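Local coordinates for protein putative antitoxin VapB45 (Mycobacterium tuberculosis, PDB 5AF3) that possibly serves as the antitoxin of a type II toxin-antitoxin system whose cognate toxin is VapC45, and carries a putative DNA-binding helix-turn-helix domain, at residues 172-177 and 186-191; 56-61 and 69-74. All blocks are in the same frame, centred on the assembly; numbering follows the deposited sequence.

Contact 1 of 2, residues 172-177 and 186-191; sequences ASMIRL and VLDPRR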
# COMPACT_ATOMS: atom_id res chain seq x y z
N ALA A 172 21.42 -11.56 -2.67
CA ALA A 172 20.02 -11.57 -3.11
C ALA A 172 19.82 -11.89 -4.62
O ALA A 172 20.44 -11.30 -5.49
CB ALA A 172 19.37 -10.23 -2.78
N SER A 173 18.88 -12.79 -4.86
CA SER A 173 18.46 -13.09 -6.22
C SER A 173 16.95 -12.86 -6.42
O SER A 173 16.46 -12.87 -7.57
CB SER A 173 18.82 -14.54 -6.49
OG SER A 173 18.14 -15.38 -5.57
N MET A 174 16.21 -12.64 -5.33
CA MET A 174 14.76 -12.44 -5.43
C MET A 174 14.30 -11.81 -4.12
O MET A 174 14.85 -12.11 -3.05
CB MET A 174 14.02 -13.79 -5.61
CG MET A 174 12.56 -13.67 -6.07
SD MET A 174 11.84 -15.22 -6.73
CE MET A 174 11.49 -16.21 -5.32
N ILE A 175 13.28 -10.98 -4.21
CA ILE A 175 12.69 -10.33 -3.03
C ILE A 175 11.16 -10.42 -3.14
O ILE A 175 10.60 -9.94 -4.12
CB ILE A 175 13.07 -8.83 -2.94
CG1 ILE A 175 14.61 -8.59 -3.00
CG2 ILE A 175 12.43 -8.16 -1.66
CD1 ILE A 175 14.97 -7.19 -3.50
N ARG A 176 10.53 -11.02 -2.14
CA ARG A 176 9.08 -11.09 -2.05
C ARG A 176 8.58 -9.79 -1.42
O ARG A 176 9.12 -9.36 -0.39
CB ARG A 176 8.67 -12.27 -1.21
CG ARG A 176 7.16 -12.36 -0.97
CD ARG A 176 6.79 -13.61 -0.23
NE ARG A 176 5.34 -13.63 0.01
CZ ARG A 176 4.75 -13.02 1.03
NH1 ARG A 176 5.50 -12.34 1.90
NH2 ARG A 176 3.43 -13.09 1.19
N LEU A 177 7.56 -9.20 -2.03
CA LEU A 177 7.01 -7.88 -1.58
C LEU A 177 5.77 -8.16 -0.71
O LEU A 177 4.73 -8.58 -1.22
CB LEU A 177 6.73 -6.95 -2.78
CG LEU A 177 7.91 -6.72 -3.74
CD1 LEU A 177 7.49 -5.92 -4.90
CD2 LEU A 177 9.10 -6.03 -3.03
N VAL A 186 6.95 -10.93 -6.38
CA VAL A 186 8.40 -10.79 -6.23
C VAL A 186 9.05 -9.86 -7.22
O VAL A 186 8.53 -9.59 -8.32
CB VAL A 186 9.10 -12.19 -6.30
CG1 VAL A 186 8.63 -13.06 -5.19
CG2 VAL A 186 8.85 -12.89 -7.68
N LEU A 187 10.22 -9.34 -6.83
CA LEU A 187 11.16 -8.75 -7.75
C LEU A 187 12.21 -9.85 -8.05
O LEU A 187 12.80 -10.41 -7.13
CB LEU A 187 11.84 -7.55 -7.13
CG LEU A 187 10.89 -6.43 -6.67
CD1 LEU A 187 11.74 -5.31 -6.05
CD2 LEU A 187 10.06 -5.94 -7.86
N ASP A 188 12.39 -10.15 -9.34
CA ASP A 188 13.26 -11.24 -9.80
C ASP A 188 13.85 -10.78 -11.14
O ASP A 188 13.09 -10.59 -12.09
CB ASP A 188 12.41 -12.53 -9.92
CG ASP A 188 13.20 -13.75 -10.47
OD1 ASP A 188 14.36 -13.61 -10.90
OD2 ASP A 188 12.63 -14.87 -10.42
N PRO A 189 15.18 -10.58 -11.22
CA PRO A 189 15.74 -10.07 -12.47
C PRO A 189 15.58 -11.08 -13.65
O PRO A 189 15.80 -10.72 -14.81
CB PRO A 189 17.23 -9.84 -12.13
CG PRO A 189 17.50 -10.83 -11.06
CD PRO A 189 16.25 -10.85 -10.23
N ARG A 190 15.21 -12.31 -13.33
CA ARG A 190 15.08 -13.35 -14.39
C ARG A 190 13.69 -13.36 -15.04
O ARG A 190 13.46 -14.12 -15.99
CB ARG A 190 15.36 -14.74 -13.82
CG ARG A 190 16.80 -15.00 -13.44
CD ARG A 190 16.84 -16.05 -12.34
NE ARG A 190 17.50 -17.30 -12.73
CZ ARG A 190 16.89 -18.32 -13.34
NH1 ARG A 190 15.60 -18.24 -13.66
NH2 ARG A 190 17.56 -19.42 -13.64
N ARG A 191 12.74 -12.57 -14.51
CA ARG A 191 11.35 -12.58 -15.00
C ARG A 191 10.73 -11.20 -14.99
O ARG A 191 10.92 -10.43 -14.05
CB ARG A 191 10.46 -13.52 -14.18
CG ARG A 191 10.93 -15.00 -14.08
CD ARG A 191 9.96 -15.81 -13.28
NE ARG A 191 10.17 -15.60 -11.84
CZ ARG A 191 9.39 -16.06 -10.86
NH1 ARG A 191 8.29 -16.80 -11.10
NH2 ARG A 191 9.74 -15.81 -9.61
O HOH W 1 16.60 -14.71 -9.46
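I175 and L187 face each other as an antiparallel hydrogen-bonded pair: L187 N reaches I175 O at 2.8 Å, and I175 N donates to L187 O at 3.0 Å. Beyond this pair a water joins the two segments, donating to S173 O and to D188 OD1. D188 OD1 also accepts from R190 N, an Asx turn within the type I turn 188-191. The other oxygen of D188, OD2, takes both NE (2.9 Å) and NH2 of R191 in a side-on salt bridge, NE from above the carboxylate plane and NH2 on the anti lone pair. NH2 also forms a salt bridge with D199. M174 reaches this ion pair from the guanidinium edge. Its CG stands anti to the backbone N (chi1 -165°), 3.8 Å from V186 CB, and the chain bends at chi3; SD comes 3.6 Å from R191 NH2. At the non-hydrogen-bonded pair of R176 and V186 the backbones come closer, with V186 CG1 3.7 Å from R176 CA. L177 and L187 cross at about a right angle, CD1 of L177 being 3.9 Å from L187 CG, while I175 packs on F72 and Y79 of helix 72-86. The pairing is that of a beta hairpin, in the middle of a four-stranded antiparallel sheet, with a classic beta bulge at S173 and M174 opposite S165.

Contact 2 of 2, residues 56-61 and 69-74; sequences IITALP and RLPFVG
R69 O receives the backbone N of L60 at 2.7 Å, with an N-H...O angle of 153°; CA of A59 adds a CA-H...O contact to the same oxygen. A second bond runs the other way, from R69 NH1 to L60 O at 2.9 Å. Here the donor stands 68° above the carbonyl plane, whereas the oxygen lies at the guanidinium edge, near its plane. Bends at chi2 (-80°) and chi3 fold the arginine chain back, and CD also lies close to L60 O. A59 CB lies oblique to the guanidinium, 3.4 Å from NH1, while NH2 forms a salt bridge with D39; the bonds from NH1 to L60 O and from NH2 to D39 together limit rotation of the group.

Next along the chain, P71 presents its ring to two side chains: CG is 3.7 Å from both L60 CD1 and T58 CG2. T58 also rests on V73 CG1 through CB and CG2, and its OG1 is hydrogen-bonded to E77. Its carbonyl oxygen is buried without a hydrogen-bond partner in the model; around it are L70 CD2, P71 CD and G74 CA, the last in a CA-H...O contact of 3.3 Å. Absence of a side chain at G74 permits this approach, since a CB would clash with T58 O. L70 CD2 meets I57 CD1 and A59 CB, each at 3.8 Å. The extended run 57-61 thus lies against a strand-to-helix junction, P71 taking the N-cap position of helix 72-86, within the putative DNA-binding helix-turn-helix domain.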
# COMPACT_ATOMS: atom_id res chain seq x y z
N ILE A 56 24.57 5.20 -0.29
CA ILE A 56 24.48 3.99 0.51
C ILE A 56 23.78 2.80 -0.19
O ILE A 56 23.61 1.72 0.39
CB ILE A 56 23.84 4.25 1.92
CG1 ILE A 56 22.45 4.88 1.80
CG2 ILE A 56 24.78 5.12 2.77
CD1 ILE A 56 21.67 4.97 3.18
N ILE A 57 23.39 3.01 -1.45
CA ILE A 57 22.95 1.90 -2.31
C ILE A 57 23.71 1.90 -3.64
O ILE A 57 24.26 2.91 -4.07
CB ILE A 57 21.42 1.90 -2.57
CG1 ILE A 57 20.96 3.14 -3.34
CG2 ILE A 57 20.66 1.76 -1.22
CD1 ILE A 57 19.42 3.17 -3.64
N THR A 58 23.71 0.73 -4.29
CA THR A 58 24.40 0.58 -5.57
C THR A 58 23.52 1.22 -6.67
O THR A 58 22.37 0.80 -6.87
CB THR A 58 24.72 -0.91 -5.85
OG1 THR A 58 25.47 -1.44 -4.75
CG2 THR A 58 25.55 -1.10 -7.17
N ALA A 59 24.05 2.25 -7.31
CA ALA A 59 23.38 2.95 -8.41
C ALA A 59 24.37 3.18 -9.54
O ALA A 59 25.58 3.27 -9.32
CB ALA A 59 22.81 4.27 -7.95
N LEU A 60 23.86 3.30 -10.76
CA LEU A 60 24.72 3.48 -11.94
C LEU A 60 24.21 4.69 -12.69
O LEU A 60 23.02 5.04 -12.55
CB LEU A 60 24.66 2.23 -12.84
CG LEU A 60 25.20 0.89 -12.28
CD1 LEU A 60 24.35 -0.31 -12.73
CD2 LEU A 60 26.67 0.67 -12.61
N PRO A 61 25.07 5.35 -13.49
CA PRO A 61 24.63 6.53 -14.26
C PRO A 61 23.53 6.10 -15.24
O PRO A 61 23.60 5.00 -15.79
CB PRO A 61 25.91 6.97 -14.98
CG PRO A 61 27.02 6.43 -14.14
CD PRO A 61 26.49 5.07 -13.75
N ARG A 69 18.51 3.42 -12.96
CA ARG A 69 19.60 3.73 -12.02
C ARG A 69 20.07 2.55 -11.17
O ARG A 69 21.27 2.41 -10.93
CB ARG A 69 19.17 4.88 -11.08
CG ARG A 69 19.03 6.22 -11.78
CD ARG A 69 20.37 6.86 -11.97
NE ARG A 69 20.66 7.71 -10.82
CZ ARG A 69 21.73 7.63 -10.03
NH1 ARG A 69 22.67 6.73 -10.27
NH2 ARG A 69 21.86 8.47 -9.02
N LEU A 70 19.14 1.74 -10.68
CA LEU A 70 19.50 0.68 -9.74
C LEU A 70 19.60 -0.69 -10.41
O LEU A 70 18.63 -1.20 -10.97
CB LEU A 70 18.48 0.62 -8.60
CG LEU A 70 18.16 1.94 -7.90
CD1 LEU A 70 17.14 1.66 -6.76
CD2 LEU A 70 19.45 2.57 -7.38
N PRO A 71 20.77 -1.31 -10.29
CA PRO A 71 20.86 -2.73 -10.66
C PRO A 71 20.12 -3.52 -9.56
O PRO A 71 19.73 -2.92 -8.52
CB PRO A 71 22.37 -2.99 -10.70
CG PRO A 71 22.97 -1.99 -9.71
CD PRO A 71 22.04 -0.76 -9.75
N PHE A 72 19.91 -4.81 -9.76
CA PHE A 72 19.13 -5.59 -8.80
C PHE A 72 19.72 -5.59 -7.38
O PHE A 72 18.97 -5.50 -6.37
CB PHE A 72 18.88 -7.04 -9.26
CG PHE A 72 17.98 -7.77 -8.34
CD1 PHE A 72 16.59 -7.60 -8.42
CD2 PHE A 72 18.50 -8.58 -7.33
CE1 PHE A 72 15.76 -8.28 -7.52
CE2 PHE A 72 17.67 -9.25 -6.43
CZ PHE A 72 16.30 -9.10 -6.53
N VAL A 73 21.04 -5.72 -7.29
CA VAL A 73 21.68 -5.63 -5.96
C VAL A 73 21.35 -4.29 -5.25
O VAL A 73 21.18 -4.29 -4.00
CB VAL A 73 23.24 -5.87 -6.02
CG1 VAL A 73 23.94 -4.74 -6.71
CG2 VAL A 73 23.80 -6.13 -4.58
N GLY A 74 21.27 -3.20 -6.01
CA GLY A 74 20.93 -1.87 -5.47
C GLY A 74 19.50 -1.78 -4.94
O GLY A 74 19.23 -1.13 -3.92

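Overall arrangement
From the N terminus, the chain passes through helices 20-27 and 31-38 before contact 2 closes the short connection between 56-61 and 69-74, fixing the loop to strand 68-70 and the start of helix 72-86. Nearly a hundred residues and several helices follow before contact 1 closes the hairpin of strands 172-176 and 185-187. The two closures are in series, neither nesting nor crossing, yet their centres lie only 15 Å apart. F72 joins them: its ring atoms CE2 and CE1 pack against A172 O (3.6 Å) and L187 O (3.7 Å), and CD1 meets P189 CD. The putative helix-turn-helix region thereby abuts the four-stranded sheet that leads into the DUF433 region.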